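Local coordinates for protein peptidyl tryptophan dihydroxylase (Pseudomonas putida, PDB 7CTQ) that uses FAD to dihydroxylate a peptidyl tryptophan, a step essential for biogenesis of the tryptophylquinone cofactor of quinohemoprotein amine dehydrogenase, at residues A13-A18 with R96-D101; F40-G45 with L89-F94; N163-A168 with G192-Q197. One frame throughout, in Å; residues are numbered along the deposited sequence.

Overall arrangement
The three contacts follow the FAD from its diphosphate toward the far end of the flavin. Along the chain, interaction 2 is nested inside the loop that interaction 1 closes, and interaction 3 comes after both. Interactions 1 and 2 share helix 91-104; their centres lie about 13 Å apart, and Pro15 touches both Arg91 and Phe94. Interactions 2 and 3, with centres about 12 Å apart, belong to the same mixed sheet; a less certain salt bridge between Asp90 and Arg193 also links them. Interactions 1 and 3 do not touch, their centres being about 25 Å apart. One cofactor thus spans the dinucleotide-binding part of the fold and the sheet beside it.

Interaction 1. Residues A13-A18 with R96-D101; sequences AGPAGA and RALRDD. With FAD (flavin-adenine dinucleotide), chain C.
Leu98 meets the glycine-rich turn at Ala13 and Gly14 with one methyl, CD1, which lies 3.2 Å from Ala13 O and 3.5 Å from Gly14 C. Its CG stands anti to the carbonyl carbon (chi1 -78°), and from there the two methyls divide the work: CD1 also approaches the Pro15 ring at CD, while CD2 rests 4.3 Å from Ala18 CB on the first turn of helix 15-27. Next to it, the bent chain of Arg99 brings NE to 3.9 Å from Ala13 CB, a packing contact without a hydrogen bond. Its NH1 is tied instead to Trp37 O.

Further out, Leu59 covers both Leu98 and Ala18, and strand 31-35 backs Ala13 through Val33 and Ser35. The turn itself fits the GxGxxG pattern of Rossmann-type dinucleotide binding, with Gly14 as N-cap of the helix. A side chain on Gly14 would run into FAD O5B, so the cofactor can lie close against the bare backbone. There Ala16 N donates to FAD O2P at 3.0 Å, with an N-H...O angle of 160°.

The contact is packing without a hydrogen bond, with Ala13 O and Arg99 NE buried in it and no partner for either in the model. On the cofactor side, the helix N-terminus would probably help to stabilise the negative charge of the diphosphate.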
# COMPACT_ATOMS: atom_id res chain seq x y z
N ALA A 13 -14.38 -2.68 -0.19
CA ALA A 13 -14.34 -2.24 1.20
C ALA A 13 -13.18 -2.86 1.94
O ALA A 13 -13.33 -3.33 3.08
CB ALA A 13 -15.66 -2.56 1.90
N GLY A 14 -12.01 -2.88 1.32
CA GLY A 14 -10.79 -3.21 2.03
C GLY A 14 -10.28 -1.99 2.75
O GLY A 14 -10.94 -0.94 2.80
N PRO A 15 -9.07 -2.08 3.32
CA PRO A 15 -8.50 -0.92 4.02
C PRO A 15 -8.53 0.36 3.20
O PRO A 15 -8.85 1.44 3.73
CB PRO A 15 -7.06 -1.36 4.31
CG PRO A 15 -7.07 -2.84 4.21
CD PRO A 15 -8.13 -3.21 3.24
N ALA A 16 -8.23 0.28 1.90
CA ALA A 16 -8.08 1.50 1.11
C ALA A 16 -9.43 2.14 0.80
O ALA A 16 -9.60 3.36 0.96
CB ALA A 16 -7.32 1.18 -0.18
N GLY A 17 -10.40 1.35 0.32
CA GLY A 17 -11.72 1.89 0.08
C GLY A 17 -12.36 2.44 1.34
O GLY A 17 -12.93 3.54 1.34
N ALA A 18 -12.25 1.68 2.44
CA ALA A 18 -12.80 2.14 3.72
C ALA A 18 -12.16 3.45 4.15
O ALA A 18 -12.87 4.40 4.53
CB ALA A 18 -12.59 1.07 4.78
N ARG A 96 -15.14 -8.14 7.25
CA ARG A 96 -16.49 -8.10 7.81
C ARG A 96 -16.59 -7.01 8.87
O ARG A 96 -17.63 -6.36 9.01
CB ARG A 96 -16.86 -9.46 8.39
CG ARG A 96 -17.28 -10.51 7.35
CD ARG A 96 -17.88 -11.75 8.03
NE ARG A 96 -16.88 -12.78 8.32
CZ ARG A 96 -16.50 -13.13 9.54
NH1 ARG A 96 -17.03 -12.54 10.61
NH2 ARG A 96 -15.58 -14.08 9.71
N ALA A 97 -15.52 -6.78 9.61
CA ALA A 97 -15.55 -5.75 10.64
C ALA A 97 -15.41 -4.34 10.07
O ALA A 97 -15.87 -3.38 10.70
CB ALA A 97 -14.44 -6.01 11.64
N LEU A 98 -14.76 -4.18 8.91
CA LEU A 98 -14.63 -2.86 8.30
C LEU A 98 -15.98 -2.24 8.01
O LEU A 98 -16.12 -1.01 8.07
CB LEU A 98 -13.81 -2.95 7.01
CG LEU A 98 -12.28 -3.06 7.14
CD1 LEU A 98 -11.61 -3.27 5.78
CD2 LEU A 98 -11.69 -1.84 7.85
N ARG A 99 -16.99 -3.05 7.71
CA ARG A 99 -18.29 -2.50 7.35
C ARG A 99 -18.95 -1.79 8.53
O ARG A 99 -19.70 -0.83 8.34
CB ARG A 99 -19.20 -3.61 6.82
CG ARG A 99 -18.46 -4.82 6.26
CD ARG A 99 -17.60 -4.44 5.07
NE ARG A 99 -18.28 -4.73 3.81
CZ ARG A 99 -18.38 -5.95 3.29
NH1 ARG A 99 -17.85 -6.99 3.91
NH2 ARG A 99 -19.01 -6.13 2.13
N ASP A 100 -18.68 -2.25 9.76
CA ASP A 100 -19.23 -1.59 10.95
C ASP A 100 -18.70 -0.17 11.08
O ASP A 100 -19.46 0.77 11.33
CB ASP A 100 -18.90 -2.39 12.21
CG ASP A 100 -19.36 -3.84 12.15
OD1 ASP A 100 -20.09 -4.18 11.19
OD2 ASP A 100 -18.97 -4.63 13.03
N ASP A 101 -17.39 -0.01 10.91
CA ASP A 101 -16.79 1.32 11.01
C ASP A 101 -17.32 2.25 9.93
O ASP A 101 -17.44 3.46 10.16
CB ASP A 101 -15.27 1.22 10.93
CG ASP A 101 -14.70 0.24 11.94
OD1 ASP A 101 -15.22 -0.89 12.02
OD2 ASP A 101 -13.75 0.61 12.66
PA FAD C . -8.33 -5.31 -0.59
O1A FAD C . -7.94 -5.41 0.83
O2A FAD C . -7.96 -6.54 -1.40
O5B FAD C . -9.83 -4.91 -0.68
C5B FAD C . -10.60 -5.12 -1.88
C4B FAD C . -12.02 -5.37 -1.45
O4B FAD C . -12.88 -5.36 -2.61
C3B FAD C . -12.27 -6.70 -0.74
O3B FAD C . -13.21 -6.53 0.33
C2B FAD C . -12.81 -7.60 -1.86
O2B FAD C . -13.70 -8.61 -1.40
C1B FAD C . -13.59 -6.58 -2.69
N9A FAD C . -13.82 -6.90 -4.09
C8A FAD C . -12.99 -7.51 -4.98
N7A FAD C . -13.48 -7.65 -6.18
C5A FAD C . -14.75 -7.12 -6.06
C6A FAD C . -15.82 -6.98 -6.98
N6A FAD C . -15.77 -7.38 -8.25
N1A FAD C . -16.96 -6.39 -6.54
C2A FAD C . -17.03 -5.99 -5.27
N3A FAD C . -16.08 -6.07 -4.32
C4A FAD C . -14.97 -6.65 -4.78
N1 FAD C . -0.41 -6.88 3.90
C2 FAD C . -0.04 -6.83 5.21
O2 FAD C . -0.18 -5.81 5.89
N3 FAD C . 0.50 -7.95 5.81
C4 FAD C . 0.71 -9.17 5.21
O4 FAD C . 1.19 -10.10 5.85
C4X FAD C . 0.32 -9.22 3.81
N5 FAD C . 0.50 -10.34 3.16
C5X FAD C . 0.12 -10.38 1.83
C6 FAD C . 0.31 -11.56 1.12
C7 FAD C . -0.03 -11.65 -0.23
C7M FAD C . 0.18 -12.95 -0.96
C8 FAD C . -0.58 -10.54 -0.88
C8M FAD C . -0.97 -10.60 -2.33
C9 FAD C . -0.77 -9.36 -0.17
C9A FAD C . -0.42 -9.27 1.17
N10 FAD C . -0.61 -8.08 1.92
C10 FAD C . -0.23 -8.02 3.24
C1' FAD C . -1.13 -6.88 1.27
C2' FAD C . -2.58 -6.56 1.61
O2' FAD C . -3.42 -7.69 1.43
C3' FAD C . -3.04 -5.42 0.70
O3' FAD C . -2.03 -4.42 0.72
C4' FAD C . -4.36 -4.76 1.08
O4' FAD C . -5.34 -5.74 1.46
C5' FAD C . -4.89 -3.92 -0.06
O5' FAD C . -6.02 -3.17 0.41
P FAD C . -7.15 -2.73 -0.57
O1P FAD C . -6.49 -1.84 -1.64
O2P FAD C . -8.30 -2.15 0.18
O3P FAD C . -7.57 -4.09 -1.28

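Interaction 2. Residues F40-G45 with L89-F94; sequences FAAVEG and LDRQRF. With FAD (flavin-adenine dinucleotide), chain C.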
# COMPACT_ATOMS: atom_id res chain seq x y z
N PHE A 40 -11.55 -15.97 0.52
CA PHE A 40 -10.90 -17.09 1.18
C PHE A 40 -10.28 -16.66 2.51
O PHE A 40 -10.00 -15.48 2.75
CB PHE A 40 -9.84 -17.73 0.28
CG PHE A 40 -8.63 -16.86 0.05
CD1 PHE A 40 -8.62 -15.91 -0.96
CD2 PHE A 40 -7.50 -17.00 0.85
CE1 PHE A 40 -7.50 -15.10 -1.17
CE2 PHE A 40 -6.39 -16.19 0.64
CZ PHE A 40 -6.39 -15.25 -0.37
N ALA A 41 -10.06 -17.64 3.38
CA ALA A 41 -9.43 -17.40 4.67
C ALA A 41 -7.98 -16.99 4.46
O ALA A 41 -7.15 -17.79 4.02
CB ALA A 41 -9.52 -18.66 5.53
N ALA A 42 -7.67 -15.72 4.74
CA ALA A 42 -6.31 -15.23 4.67
C ALA A 42 -5.96 -14.55 5.98
O ALA A 42 -6.74 -13.73 6.47
CB ALA A 42 -6.13 -14.25 3.51
N VAL A 43 -4.82 -14.90 6.56
CA VAL A 43 -4.30 -14.20 7.73
C VAL A 43 -2.94 -13.63 7.38
O VAL A 43 -2.10 -14.31 6.78
CB VAL A 43 -4.25 -15.09 8.98
CG1 VAL A 43 -5.57 -15.81 9.15
CG2 VAL A 43 -3.06 -16.05 8.96
N GLU A 44 -2.73 -12.38 7.76
CA GLU A 44 -1.56 -11.62 7.39
C GLU A 44 -0.81 -11.21 8.65
O GLU A 44 -1.38 -11.15 9.74
CB GLU A 44 -1.96 -10.38 6.58
CG GLU A 44 -2.38 -10.71 5.16
CD GLU A 44 -3.20 -9.61 4.51
OE1 GLU A 44 -3.51 -9.74 3.31
OE2 GLU A 44 -3.55 -8.63 5.21
N GLY A 45 0.48 -10.94 8.48
CA GLY A 45 1.29 -10.39 9.55
C GLY A 45 1.19 -8.87 9.55
O GLY A 45 1.35 -8.24 8.50
N LEU A 89 -3.43 -10.84 11.58
CA LEU A 89 -4.69 -10.22 11.22
C LEU A 89 -5.50 -11.21 10.40
O LEU A 89 -5.05 -11.66 9.34
CB LEU A 89 -4.48 -8.93 10.44
CG LEU A 89 -5.82 -8.29 10.08
CD1 LEU A 89 -6.41 -7.58 11.29
CD2 LEU A 89 -5.67 -7.35 8.91
N ASP A 90 -6.69 -11.55 10.87
CA ASP A 90 -7.55 -12.47 10.13
C ASP A 90 -8.45 -11.62 9.23
O ASP A 90 -9.37 -10.95 9.70
CB ASP A 90 -8.34 -13.36 11.09
CG ASP A 90 -9.60 -13.91 10.46
OD1 ASP A 90 -9.60 -14.23 9.26
OD2 ASP A 90 -10.60 -14.02 11.18
N ARG A 91 -8.15 -11.65 7.93
CA ARG A 91 -8.85 -10.82 6.96
C ARG A 91 -10.33 -11.15 6.88
O ARG A 91 -11.12 -10.28 6.49
CB ARG A 91 -8.20 -10.97 5.58
CG ARG A 91 -6.78 -10.43 5.52
CD ARG A 91 -6.75 -8.97 5.93
NE ARG A 91 -7.66 -8.17 5.12
CZ ARG A 91 -7.28 -7.48 4.04
NH1 ARG A 91 -6.00 -7.51 3.67
NH2 ARG A 91 -8.16 -6.78 3.35
N GLN A 92 -10.72 -12.37 7.24
CA GLN A 92 -12.14 -12.69 7.34
C GLN A 92 -12.82 -11.80 8.38
O GLN A 92 -13.77 -11.07 8.06
CB GLN A 92 -12.33 -14.17 7.70
CG GLN A 92 -11.45 -15.14 6.92
CD GLN A 92 -11.41 -16.52 7.55
OE1 GLN A 92 -10.37 -16.98 8.03
NE2 GLN A 92 -12.56 -17.20 7.55
N ARG A 93 -12.34 -11.85 9.63
CA ARG A 93 -12.84 -10.94 10.66
C ARG A 93 -12.69 -9.49 10.23
O ARG A 93 -13.62 -8.69 10.38
CB ARG A 93 -12.12 -11.16 11.98
CG ARG A 93 -12.83 -12.02 13.03
CD ARG A 93 -13.06 -13.41 12.47
NE ARG A 93 -13.14 -14.48 13.47
CZ ARG A 93 -14.05 -15.44 13.45
NH1 ARG A 93 -14.97 -15.48 12.49
NH2 ARG A 93 -14.04 -16.38 14.39
N PHE A 94 -11.52 -9.14 9.68
CA PHE A 94 -11.20 -7.74 9.39
C PHE A 94 -12.19 -7.12 8.41
O PHE A 94 -12.80 -6.09 8.70
CB PHE A 94 -9.77 -7.66 8.84
CG PHE A 94 -9.20 -6.28 8.84
CD1 PHE A 94 -9.05 -5.57 10.02
CD2 PHE A 94 -8.81 -5.69 7.65
CE1 PHE A 94 -8.51 -4.30 10.01
CE2 PHE A 94 -8.27 -4.41 7.64
CZ PHE A 94 -8.12 -3.72 8.82
PA FAD C . -8.33 -5.31 -0.59
O1A FAD C . -7.94 -5.41 0.83
O2A FAD C . -7.96 -6.54 -1.40
O5B FAD C . -9.83 -4.91 -0.68
C5B FAD C . -10.60 -5.12 -1.88
C4B FAD C . -12.02 -5.37 -1.45
O4B FAD C . -12.88 -5.36 -2.61
C3B FAD C . -12.27 -6.70 -0.74
O3B FAD C . -13.21 -6.53 0.33
C2B FAD C . -12.81 -7.60 -1.86
O2B FAD C . -13.70 -8.61 -1.40
C1B FAD C . -13.59 -6.58 -2.69
N9A FAD C . -13.82 -6.90 -4.09
C8A FAD C . -12.99 -7.51 -4.98
N7A FAD C . -13.48 -7.65 -6.18
C5A FAD C . -14.75 -7.12 -6.06
C6A FAD C . -15.82 -6.98 -6.98
N6A FAD C . -15.77 -7.38 -8.25
N1A FAD C . -16.96 -6.39 -6.54
C2A FAD C . -17.03 -5.99 -5.27
N3A FAD C . -16.08 -6.07 -4.32
C4A FAD C . -14.97 -6.65 -4.78
N1 FAD C . -0.41 -6.88 3.90
C2 FAD C . -0.04 -6.83 5.21
O2 FAD C . -0.18 -5.81 5.89
N3 FAD C . 0.50 -7.95 5.81
C4 FAD C . 0.71 -9.17 5.21
O4 FAD C . 1.19 -10.10 5.85
C4X FAD C . 0.32 -9.22 3.81
N5 FAD C . 0.50 -10.34 3.16
C5X FAD C . 0.12 -10.38 1.83
C6 FAD C . 0.31 -11.56 1.12
C7 FAD C . -0.03 -11.65 -0.23
C7M FAD C . 0.18 -12.95 -0.96
C8 FAD C . -0.58 -10.54 -0.88
C8M FAD C . -0.97 -10.60 -2.33
C9 FAD C . -0.77 -9.36 -0.17
C9A FAD C . -0.42 -9.27 1.17
N10 FAD C . -0.61 -8.08 1.92
C10 FAD C . -0.23 -8.02 3.24
C1' FAD C . -1.13 -6.88 1.27
C2' FAD C . -2.58 -6.56 1.61
O2' FAD C . -3.42 -7.69 1.43
C3' FAD C . -3.04 -5.42 0.70
O3' FAD C . -2.03 -4.42 0.72
C4' FAD C . -4.36 -4.76 1.08
O4' FAD C . -5.34 -5.74 1.46
C5' FAD C . -4.89 -3.92 -0.06
O5' FAD C . -6.02 -3.17 0.41
P FAD C . -7.15 -2.73 -0.57
O1P FAD C . -6.49 -1.84 -1.64
O2P FAD C . -8.30 -2.15 0.18
O3P FAD C . -7.57 -4.09 -1.28
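Val43 and Glu44 pair antiparallel with Asp90 and Leu89, the latter two residues ending strand 87-90 just before helix 91-104, and the backbone bonds of Glu44 with Leu89 run in both directions. Asp90 is the N-cap of helix 91-104; its OD1 accepts from Gln92 N, which lies above the carboxylate plane. One further backbone bond follows beyond the strands, from Arg91 N, the first helical residue, to Ala42 O at 2.9 Å.

On one face of the sheet Val43 CG1 packs against Asp90 CA and CB. On the other, Glu44 reaches across to Arg91. The Arg91 chain, bent at chi2 and chi3, folds back beside the carboxylate, and its CD lies 3.3 Å from Glu44 OE2. NH1 then makes the salt bridge, meeting OE2 at 3.1 Å on the syn side; its bond to Glu44 OE1 is long and weak. The two flat groups are turned 67° from one another. Asp95 makes a second salt bridge, at NH2, and Ile275 packs on both side chains.

The paired charges are turned to the cofactor, and each would probably help to hold the other in place. Arg91 NH1 donates to FAD O4' in a nearly straight bond of 169°, and NH2 reaches the phosphate oxygen O1A. Glu44 OE1 accepts from the ribityl hydroxyl O2' at 2.8 Å. Gly45 adds two bonds to the flavin: its N donates to O4, and its O accepts from flavin N3 at 2.8 Å.

Interaction 3. Residues N163-A168 with G192-Q197; sequences NVWQAA and GRCYWQ. With FAD (flavin-adenine dinucleotide), chain C.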
# COMPACT_ATOMS: atom_id res chain seq x y z
N ASN A 163 -1.53 -22.59 1.22
CA ASN A 163 -2.24 -23.74 1.76
C ASN A 163 -2.99 -23.31 3.01
O ASN A 163 -2.43 -22.61 3.87
CB ASN A 163 -1.29 -24.89 2.09
CG ASN A 163 -0.98 -25.77 0.89
OD1 ASN A 163 0.13 -26.30 0.79
ND2 ASN A 163 -1.94 -25.96 -0.00
N VAL A 164 -4.25 -23.73 3.12
CA VAL A 164 -5.10 -23.41 4.26
C VAL A 164 -5.73 -24.71 4.76
O VAL A 164 -6.28 -25.47 3.96
CB VAL A 164 -6.20 -22.40 3.90
CG1 VAL A 164 -7.12 -22.19 5.08
CG2 VAL A 164 -5.58 -21.07 3.45
N TRP A 165 -5.64 -24.96 6.06
CA TRP A 165 -6.21 -26.18 6.62
C TRP A 165 -6.51 -25.95 8.10
O TRP A 165 -6.22 -24.89 8.65
CB TRP A 165 -5.26 -27.37 6.42
CG TRP A 165 -3.99 -27.29 7.20
CD1 TRP A 165 -3.70 -27.97 8.35
CD2 TRP A 165 -2.84 -26.50 6.90
NE1 TRP A 165 -2.43 -27.65 8.78
CE2 TRP A 165 -1.88 -26.75 7.90
CE3 TRP A 165 -2.52 -25.60 5.87
CZ2 TRP A 165 -0.63 -26.13 7.92
CZ3 TRP A 165 -1.28 -24.98 5.89
CH2 TRP A 165 -0.35 -25.25 6.90
N GLN A 166 -7.10 -26.97 8.73
CA GLN A 166 -7.54 -26.91 10.11
C GLN A 166 -6.71 -27.85 10.97
O GLN A 166 -6.41 -28.98 10.57
CB GLN A 166 -9.03 -27.27 10.22
CG GLN A 166 -9.61 -27.20 11.63
CD GLN A 166 -9.77 -25.78 12.14
OE1 GLN A 166 -10.30 -24.92 11.44
NE2 GLN A 166 -9.31 -25.53 13.36
N ALA A 167 -6.33 -27.38 12.16
CA ALA A 167 -5.56 -28.19 13.10
C ALA A 167 -6.15 -27.98 14.49
O ALA A 167 -7.22 -27.40 14.65
CB ALA A 167 -4.07 -27.84 13.03
N ALA A 168 -5.41 -28.46 15.50
CA ALA A 168 -5.88 -28.38 16.88
C ALA A 168 -5.79 -26.95 17.40
O ALA A 168 -4.74 -26.31 17.23
CB ALA A 168 -5.06 -29.31 17.78
N GLY A 192 -7.03 -22.79 15.74
CA GLY A 192 -6.50 -23.90 14.99
C GLY A 192 -6.43 -23.72 13.49
O GLY A 192 -5.90 -24.61 12.81
N ARG A 193 -6.95 -22.62 12.95
CA ARG A 193 -6.81 -22.36 11.52
C ARG A 193 -5.34 -22.17 11.16
O ARG A 193 -4.59 -21.52 11.88
CB ARG A 193 -7.62 -21.13 11.11
CG ARG A 193 -9.11 -21.41 10.92
CD ARG A 193 -9.87 -20.19 10.41
NE ARG A 193 -9.78 -19.06 11.33
CZ ARG A 193 -10.55 -17.98 11.26
NH1 ARG A 193 -11.48 -17.89 10.32
NH2 ARG A 193 -10.40 -17.00 12.14
N CYS A 194 -4.93 -22.78 10.05
CA CYS A 194 -3.53 -22.80 9.65
C CYS A 194 -3.37 -22.21 8.26
O CYS A 194 -4.26 -22.33 7.41
CB CYS A 194 -2.95 -24.21 9.69
SG CYS A 194 -2.92 -24.90 11.33
N TYR A 195 -2.20 -21.62 8.04
CA TYR A 195 -1.90 -20.80 6.87
C TYR A 195 -0.45 -21.05 6.49
O TYR A 195 0.44 -21.05 7.35
CB TYR A 195 -2.13 -19.31 7.20
CG TYR A 195 -1.93 -18.33 6.06
CD1 TYR A 195 -3.03 -17.74 5.44
CD2 TYR A 195 -0.66 -17.96 5.64
CE1 TYR A 195 -2.86 -16.82 4.41
CE2 TYR A 195 -0.48 -17.05 4.61
CZ TYR A 195 -1.58 -16.49 3.99
OH TYR A 195 -1.41 -15.59 2.97
N TRP A 196 -0.20 -21.28 5.20
CA TRP A 196 1.17 -21.36 4.71
C TRP A 196 1.20 -20.80 3.30
O TRP A 196 0.38 -21.18 2.45
CB TRP A 196 1.70 -22.80 4.73
CG TRP A 196 3.09 -23.02 4.17
CD1 TRP A 196 4.26 -23.01 4.87
CD2 TRP A 196 3.42 -23.33 2.82
NE1 TRP A 196 5.32 -23.29 4.02
CE2 TRP A 196 4.82 -23.50 2.76
CE3 TRP A 196 2.68 -23.49 1.65
CZ2 TRP A 196 5.49 -23.81 1.58
CZ3 TRP A 196 3.34 -23.80 0.47
CH2 TRP A 196 4.72 -23.96 0.45
N GLN A 197 2.15 -19.90 3.05
CA GLN A 197 2.18 -19.14 1.80
C GLN A 197 3.63 -18.99 1.38
O GLN A 197 4.45 -18.45 2.13
CB GLN A 197 1.49 -17.79 1.98
CG GLN A 197 2.07 -16.65 1.18
CD GLN A 197 1.78 -15.31 1.83
OE1 GLN A 197 0.61 -14.94 2.01
NE2 GLN A 197 2.84 -14.60 2.23
PA FAD C . -8.33 -5.31 -0.59
O1A FAD C . -7.94 -5.41 0.83
O2A FAD C . -7.96 -6.54 -1.40
O5B FAD C . -9.83 -4.91 -0.68
C5B FAD C . -10.60 -5.12 -1.88
C4B FAD C . -12.02 -5.37 -1.45
O4B FAD C . -12.88 -5.36 -2.61
C3B FAD C . -12.27 -6.70 -0.74
O3B FAD C . -13.21 -6.53 0.33
C2B FAD C . -12.81 -7.60 -1.86
O2B FAD C . -13.70 -8.61 -1.40
C1B FAD C . -13.59 -6.58 -2.69
N9A FAD C . -13.82 -6.90 -4.09
C8A FAD C . -12.99 -7.51 -4.98
N7A FAD C . -13.48 -7.65 -6.18
C5A FAD C . -14.75 -7.12 -6.06
C6A FAD C . -15.82 -6.98 -6.98
N6A FAD C . -15.77 -7.38 -8.25
N1A FAD C . -16.96 -6.39 -6.54
C2A FAD C . -17.03 -5.99 -5.27
N3A FAD C . -16.08 -6.07 -4.32
C4A FAD C . -14.97 -6.65 -4.78
N1 FAD C . -0.41 -6.88 3.90
C2 FAD C . -0.04 -6.83 5.21
O2 FAD C . -0.18 -5.81 5.89
N3 FAD C . 0.50 -7.95 5.81
C4 FAD C . 0.71 -9.17 5.21
O4 FAD C . 1.19 -10.10 5.85
C4X FAD C . 0.32 -9.22 3.81
N5 FAD C . 0.50 -10.34 3.16
C5X FAD C . 0.12 -10.38 1.83
C6 FAD C . 0.31 -11.56 1.12
C7 FAD C . -0.03 -11.65 -0.23
C7M FAD C . 0.18 -12.95 -0.96
C8 FAD C . -0.58 -10.54 -0.88
C8M FAD C . -0.97 -10.60 -2.33
C9 FAD C . -0.77 -9.36 -0.17
C9A FAD C . -0.42 -9.27 1.17
N10 FAD C . -0.61 -8.08 1.92
C10 FAD C . -0.23 -8.02 3.24
C1' FAD C . -1.13 -6.88 1.27
C2' FAD C . -2.58 -6.56 1.61
O2' FAD C . -3.42 -7.69 1.43
C3' FAD C . -3.04 -5.42 0.70
O3' FAD C . -2.03 -4.42 0.72
C4' FAD C . -4.36 -4.76 1.08
O4' FAD C . -5.34 -5.74 1.46
C5' FAD C . -4.89 -3.92 -0.06
O5' FAD C . -6.02 -3.17 0.41
P FAD C . -7.15 -2.73 -0.57
O1P FAD C . -6.49 -1.84 -1.64
O2P FAD C . -8.30 -2.15 0.18
O3P FAD C . -7.57 -4.09 -1.28
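Trp165 lays one face of its indole over Cys194, its hydrogen-bonded partner on the neighbouring antiparallel strand. Trp165 CG stands between its backbone N and carbonyl carbon (chi1 68°). The ring lies with one face over Cys194 CB, which sits above the middle of the indole, 3.5 Å from the centroid of the six-membered ring, in a CH-pi contact. Cys194 SG approaches the five-membered ring obliquely and lies 3.6 Å from Ala167 CB. At the rim, in the ring plane, Trp165 CH2 and CZ3 meet Trp196 CB. Beyond the segments, Arg219 adds a cation-pi contact and Ala231 O receives NE1. An alanine in place of Trp165 would probably open a gap above Cys194 and leave Ala231 O without the indole donor.

Asn163 and Trp196 lie side by side and point the same way, their planes 24° apart; OD1 is 3.9 Å from Trp196 CE3, while ND2 donates to Glu238 O. These two share a face of the sheet with Trp165 and Cys194. On the other face, with Val164 and Tyr195, Gln166 bends at chi2 (72°), and its OE1 comes 3.7 Å from Arg193 CG. Its NE2 bonds to Ala167 O and Asp191 O, and Arg193 makes a salt bridge with Asp191. Gly192, whose backbone angles call for glycine, accepts from Ala167 N at 2.9 Å where the pairing ends. At the far end, Gln197 OE1 lies 3.5 Å from FAD C6, bringing this strand up to the flavin.

Packed on its face by Cys194 and bonded at NE1, the indole of Trp165 is probably fixed in its rotation.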